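Local coordinates for cysteine desulfurase (Fervidobacterium islandicum, PDB 6A6E) that catalyses the PLP-dependent removal of sulfur from L-cysteine as the SufS-type cysteine desulfurase of a thermophilic bacterium, and so supplies persulfide sulfur, at the interface of chains A and B. Coordinates in Å, arbitrary orientation; residue numbers count along the deposited sequence, not the author numbering. Chains: chain A/B, Cysteine desulfurase.

Contact 1: the interface of chains A and B. Residues chain A 23-24, 45-47, 50; chain B 57-59.
Two tyrosine rings of chain B flank this contact. On one face of the B:Tyr57 ring sits the methyl CD1 of A:Ile50, 3.9 Å above the plane and displaced toward the rim near CD2. The aliphatic part of A:Lys45 crosses the CD1 side of the same ring obliquely, its CG 3.7 Å from B:Tyr57 CD1 and its CE next along. A bend at chi2 (-47°) gives the lysine this course, so its methylenes do the packing while NZ continues past. The second ring, B:Tyr59, meets A:Pro23: the proline CB lies 3.6 Å from CE1 and equally near the phenol oxygen, with CZ hardly farther.

Between the tyrosines, B:Leu58 is the central plug. It stands at the C-terminal end of helix 47-59 and is the residue of the patch that buries most surface. Its CG is anti to its own carbonyl carbon (chi1 -59°), which sends the side chain toward the start of the equivalent helix of chain A. The CD2 methyl settles 3.9 Å from A:Lys47 CA, near the carbonyl oxygen of A:Lys45 and the ring of A:Pro23, and meets A:Ile50 CG1 tip to tip at 4.0 Å. The other methyl, CD1, touches the aliphatic stem of A:Lys47.

Polar coupling is indirect. One water joins the backbone amide N of A:Lys45 to the carbonyl O of B:Tyr57, almost straight at the amide hydrogen (168°). The carbonyl, in the last turn of its helix, is thereby linked through water to the other subunit. The contact is therefore mainly apolar, with water bridges carrying the polar links, and pins the helix end of one subunit against the 3-10 turn 23-26 and the helix start of its mate. A second water bridges B:Tyr59 OH, 2.8 Å away, and the carbonyl O of A:Pro23, at 3.2 Å.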
loop_
_atom_site.group_PDB
_atom_site.type_symbol
_atom_site.label_atom_id
_atom_site.label_comp_id
_atom_site.label_asym_id
_atom_site.label_seq_id
_atom_site.Cartn_x
_atom_site.Cartn_y
_atom_site.Cartn_z
ATOM N N PRO A 23 -21.026 -3.536 -12.194
ATOM C CA PRO A 23 -21.857 -2.434 -12.562
ATOM C C PRO A 23 -21.263 -1.530 -13.624
ATOM O O PRO A 23 -22.036 -0.906 -14.334
ATOM C CB PRO A 23 -22.041 -1.666 -11.264
ATOM C CG PRO A 23 -21.794 -2.676 -10.187
ATOM C CD PRO A 23 -20.726 -3.546 -10.752
ATOM N N ALA A 24 -19.937 -1.436 -13.750
ATOM C CA ALA A 24 -19.383 -0.558 -14.760
ATOM C C ALA A 24 -19.877 -0.935 -16.167
ATOM O O ALA A 24 -19.895 -0.104 -17.035
ATOM C CB ALA A 24 -17.861 -0.575 -14.740
ATOM N N LYS A 45 -14.479 -4.088 -10.885
ATOM C CA LYS A 45 -14.789 -4.612 -9.553
ATOM C C LYS A 45 -16.189 -5.185 -9.434
ATOM O O LYS A 45 -17.166 -4.692 -10.005
ATOM C CB LYS A 45 -14.607 -3.528 -8.482
ATOM C CG LYS A 45 -13.294 -2.737 -8.564
ATOM C CD LYS A 45 -12.059 -3.622 -8.751
ATOM C CE LYS A 45 -10.779 -2.819 -8.866
ATOM N NZ LYS A 45 -9.727 -3.714 -9.427
ATOM N N CYS A 46 -16.251 -6.248 -8.648
ATOM C CA CYS A 46 -17.437 -7.017 -8.383
ATOM C C CYS A 46 -18.230 -6.376 -7.263
ATOM O O CYS A 46 -17.690 -6.103 -6.193
ATOM C CB CYS A 46 -17.019 -8.431 -8.004
ATOM S SG CYS A 46 -18.412 -9.386 -7.425
ATOM N N LYS A 47 -19.513 -6.122 -7.488
ATOM C CA LYS A 47 -20.321 -5.424 -6.497
ATOM C C LYS A 47 -20.406 -6.180 -5.170
ATOM O O LYS A 47 -20.249 -5.581 -4.120
ATOM C CB LYS A 47 -21.699 -5.214 -7.025
ATOM C CG LYS A 47 -22.570 -4.345 -6.154
ATOM C CD LYS A 47 -23.770 -3.880 -6.978
ATOM C CE LYS A 47 -25.061 -4.228 -6.292
ATOM N NZ LYS A 47 -25.270 -3.277 -5.187
ATOM N N ILE A 50 -17.127 -5.820 -3.225
ATOM C CA ILE A 50 -16.941 -4.493 -2.695
ATOM C C ILE A 50 -17.887 -4.212 -1.519
ATOM O O ILE A 50 -17.500 -3.504 -0.564
ATOM C CB ILE A 50 -17.103 -3.418 -3.822
ATOM C CG1 ILE A 50 -16.026 -3.630 -4.913
ATOM C CG2 ILE A 50 -17.038 -2.027 -3.264
ATOM C CD1 ILE A 50 -14.591 -3.479 -4.467
ATOM N N TYR B 57 -15.018 2.748 -7.138
ATOM C CA TYR B 57 -14.544 1.416 -7.519
ATOM C C TYR B 57 -15.443 0.799 -8.602
ATOM O O TYR B 57 -14.973 0.067 -9.418
ATOM C CB TYR B 57 -14.608 0.441 -6.328
ATOM C CG TYR B 57 -13.313 0.180 -5.555
ATOM C CD1 TYR B 57 -12.121 -0.140 -6.202
ATOM C CD2 TYR B 57 -13.306 0.227 -4.166
ATOM C CE1 TYR B 57 -10.950 -0.398 -5.470
ATOM C CE2 TYR B 57 -12.148 -0.092 -3.416
ATOM C CZ TYR B 57 -10.970 -0.394 -4.114
ATOM O OH TYR B 57 -9.844 -0.656 -3.424
ATOM N N LEU B 58 -16.741 1.001 -8.481
ATOM C CA LEU B 58 -17.750 0.301 -9.366
ATOM C C LEU B 58 -18.017 1.067 -10.663
ATOM O O LEU B 58 -18.337 0.460 -11.680
ATOM C CB LEU B 58 -19.063 0.075 -8.613
ATOM C CG LEU B 58 -19.059 -0.762 -7.319
ATOM C CD1 LEU B 58 -20.427 -0.812 -6.647
ATOM C CD2 LEU B 58 -18.568 -2.151 -7.636
ATOM N N TYR B 59 -17.836 2.379 -10.663
ATOM C CA TYR B 59 -18.294 3.159 -11.798
ATOM C C TYR B 59 -17.264 4.077 -12.432
ATOM O O TYR B 59 -17.502 4.511 -13.532
ATOM C CB TYR B 59 -19.547 3.977 -11.457
ATOM C CG TYR B 59 -20.782 3.198 -11.165
ATOM C CD1 TYR B 59 -21.498 2.559 -12.183
ATOM C CD2 TYR B 59 -21.265 3.098 -9.854
ATOM C CE1 TYR B 59 -22.671 1.853 -11.905
ATOM C CE2 TYR B 59 -22.404 2.398 -9.567
ATOM C CZ TYR B 59 -23.089 1.783 -10.595
ATOM O OH TYR B 59 -24.165 1.063 -10.266
HETATM O O HOH W 1 -15.289 -1.336 -11.826
HETATM O O HOH W 2 -24.711 -0.496 -12.569
#

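Contact 2: the interface of chains A and B. Residues chain A 134, 137, 141, 153, 378-379; chain B 266, 269-271, 273.
Direct hydrogen bonds tie the segment 266-273 of chain B to chain A at two places, both using its backbone. The phenol OH of A:Tyr153 donates to the carbonyl O of B:Phe271 over 2.7 Å, arriving in the carbonyl plane on a lone pair. Two residues earlier, the amide N of B:Val269 gives a nearly linear bond (172° at H) of 2.8 Å to OE1 of the A:Gln378 side-chain amide, although it approaches 55° out of that carbonyl's plane. Extension of A:Gln378 beyond CG carries the amide out to this strand.

A bond within chain A is likely to steady A:Gln378: its backbone N, in the opening turn of helix 378-387, donates to A:His134 NE2 at 3.1 Å, tilted out of the ring plane. This use of NE2 as acceptor would place the imidazole proton, in a neutral ring, on ND1.

Among the aliphatic contacts, B:Val269 is the pivot. With CG1 anti to the backbone N, that methyl is directed to A:Leu137 CD2, 3.7 Å away, and to A:Pro379 CG. Through these contacts the chain B segment clasps the region of chain A just beyond the persulfide-bearing A:Cys376.

Aromatic and CH-pi packing centres on B:Phe271, wedged between A:Tyr153 and A:Pro379. It turns its CD1 side to the tyrosine face, the planes inclined by 63° and the centroids 4.7 Å apart, while one of its own faces receives CB of the proline. Replacing A:Tyr153 by an alanine here would probably loosen the wedge, since the aromatic wall beside B:Phe271 and the hydroxyl bond to its carbonyl would both be lost. The other methyl of B:Val269, CG2, rests over the centre of the A:His134 ring, 3.7 Å from its centroid. On the same side of the imidazole, toward its ND1 end, B:Ile266 places CG1 and CD1, its side chain crossing the histidine at about a right angle.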
loop_
_atom_site.group_PDB
_atom_site.type_symbol
_atom_site.label_atom_id
_atom_site.label_comp_id
_atom_site.label_asym_id
_atom_site.label_seq_id
_atom_site.Cartn_x
_atom_site.Cartn_y
_atom_site.Cartn_z
ATOM N N HIS A 134 8.723 -2.818 -16.701
ATOM C CA HIS A 134 9.628 -1.947 -15.934
ATOM C C HIS A 134 9.753 -2.378 -14.467
ATOM O O HIS A 134 10.814 -2.258 -13.890
ATOM C CB HIS A 134 9.191 -0.471 -16.022
ATOM C CG HIS A 134 9.403 0.102 -17.384
ATOM N ND1 HIS A 134 8.754 1.237 -17.839
ATOM C CD2 HIS A 134 10.111 -0.379 -18.432
ATOM C CE1 HIS A 134 9.102 1.454 -19.097
ATOM N NE2 HIS A 134 9.908 0.471 -19.483
ATOM N N LEU A 137 12.452 -4.837 -14.158
ATOM C CA LEU A 137 13.582 -4.444 -14.974
ATOM C C LEU A 137 14.294 -3.271 -14.309
ATOM O O LEU A 137 15.457 -3.397 -13.918
ATOM C CB LEU A 137 13.192 -4.200 -16.440
ATOM C CG LEU A 137 14.347 -3.925 -17.425
ATOM C CD1 LEU A 137 13.999 -4.377 -18.821
ATOM C CD2 LEU A 137 14.721 -2.470 -17.460
ATOM N N VAL A 141 18.262 -2.920 -12.915
ATOM C CA VAL A 141 19.209 -2.103 -13.665
ATOM C C VAL A 141 19.673 -0.934 -12.812
ATOM O O VAL A 141 20.879 -0.699 -12.673
ATOM C CB VAL A 141 18.578 -1.590 -14.940
ATOM C CG1 VAL A 141 19.422 -0.520 -15.590
ATOM C CG2 VAL A 141 18.254 -2.763 -15.869
ATOM N N TYR A 153 20.382 -10.618 -19.974
ATOM C CA TYR A 153 19.041 -10.849 -20.512
ATOM C C TYR A 153 18.918 -12.115 -21.332
ATOM O O TYR A 153 19.813 -12.424 -22.079
ATOM C CB TYR A 153 18.661 -9.704 -21.436
ATOM C CG TYR A 153 18.476 -8.403 -20.718
ATOM C CD1 TYR A 153 19.562 -7.594 -20.402
ATOM C CD2 TYR A 153 17.213 -7.965 -20.376
ATOM C CE1 TYR A 153 19.400 -6.381 -19.748
ATOM C CE2 TYR A 153 17.042 -6.763 -19.737
ATOM C CZ TYR A 153 18.118 -5.972 -19.418
ATOM O OH TYR A 153 17.911 -4.738 -18.792
ATOM N N GLN A 378 9.540 -0.324 -22.429
ATOM C CA GLN A 378 10.211 0.509 -23.426
ATOM C C GLN A 378 11.280 -0.288 -24.129
ATOM O O GLN A 378 11.298 -0.240 -25.312
ATOM C CB GLN A 378 10.862 1.756 -22.849
ATOM C CG GLN A 378 9.910 2.913 -22.704
ATOM C CD GLN A 378 10.511 4.143 -22.055
ATOM O OE1 GLN A 378 11.655 4.523 -22.329
ATOM N NE2 GLN A 378 9.723 4.795 -21.201
ATOM N N PRO A 379 12.140 -1.030 -23.402
ATOM C CA PRO A 379 13.134 -1.763 -24.155
ATOM C C PRO A 379 12.516 -2.824 -25.116
ATOM O O PRO A 379 13.048 -3.019 -26.228
ATOM C CB PRO A 379 14.043 -2.366 -23.058
ATOM C CG PRO A 379 13.773 -1.534 -21.832
ATOM C CD PRO A 379 12.322 -1.205 -21.954
ATOM N N ILE B 266 9.639 6.335 -13.940
ATOM C CA ILE B 266 10.671 6.509 -14.958
ATOM C C ILE B 266 10.244 7.512 -15.994
ATOM O O ILE B 266 9.072 7.819 -16.114
ATOM C CB ILE B 266 11.079 5.192 -15.664
ATOM C CG1 ILE B 266 9.902 4.346 -16.168
ATOM C CG2 ILE B 266 11.847 4.358 -14.681
ATOM C CD1 ILE B 266 9.218 4.934 -17.369
ATOM N N VAL B 269 13.538 4.367 -20.273
ATOM C CA VAL B 269 14.189 3.132 -19.836
ATOM C C VAL B 269 14.928 2.452 -21.005
ATOM O O VAL B 269 14.344 2.216 -22.009
ATOM C CB VAL B 269 13.124 2.134 -19.251
ATOM C CG1 VAL B 269 13.801 0.841 -18.874
ATOM C CG2 VAL B 269 12.435 2.775 -18.046
ATOM N N THR B 270 16.195 2.091 -20.836
ATOM C CA THR B 270 16.855 1.169 -21.768
ATOM C C THR B 270 17.257 -0.091 -21.007
ATOM O O THR B 270 17.139 -0.158 -19.774
ATOM C CB THR B 270 18.152 1.752 -22.376
ATOM O OG1 THR B 270 19.154 1.825 -21.375
ATOM C CG2 THR B 270 17.937 3.087 -23.041
ATOM N N PHE B 271 17.802 -1.085 -21.714
ATOM C CA PHE B 271 18.351 -2.278 -21.057
ATOM C C PHE B 271 19.469 -1.965 -20.070
ATOM O O PHE B 271 19.708 -2.746 -19.151
ATOM C CB PHE B 271 18.812 -3.314 -22.113
ATOM C CG PHE B 271 17.681 -3.963 -22.875
ATOM C CD1 PHE B 271 16.649 -4.565 -22.227
ATOM C CD2 PHE B 271 17.688 -3.980 -24.267
ATOM C CE1 PHE B 271 15.641 -5.171 -22.933
ATOM C CE2 PHE B 271 16.703 -4.580 -24.974
ATOM C CZ PHE B 271 15.683 -5.181 -24.325
ATOM N N ASP B 273 20.154 1.640 -18.797
ATOM C CA ASP B 273 20.051 2.915 -17.992
ATOM C C ASP B 273 18.616 3.350 -17.851
ATOM O O ASP B 273 17.790 3.014 -18.711
ATOM C CB ASP B 273 20.738 4.112 -18.704
ATOM C CG ASP B 273 22.163 3.855 -18.996
ATOM O OD1 ASP B 273 22.879 3.506 -18.043
ATOM O OD2 ASP B 273 22.572 3.986 -20.177
#

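About 34 Å separates the centres of contact 1 and contact 2, which have no residue or secondary-structure element in common. Contact 1 joins helix 47-59 of both chains near the N-terminal region, whereas contact 2 sets the 266-273 segment of one subunit against helix 378-387 and the 134-154 region of the other. Two-fold symmetry repeats each, giving four such attachments. Such wide spacing would resist rocking of the subunits, in keeping with the homodimer usual for this family. Because contact 2 lies close in sequence to A:His133 of the PLP pocket and to A:Cys376, dimerisation may also help shape the active site.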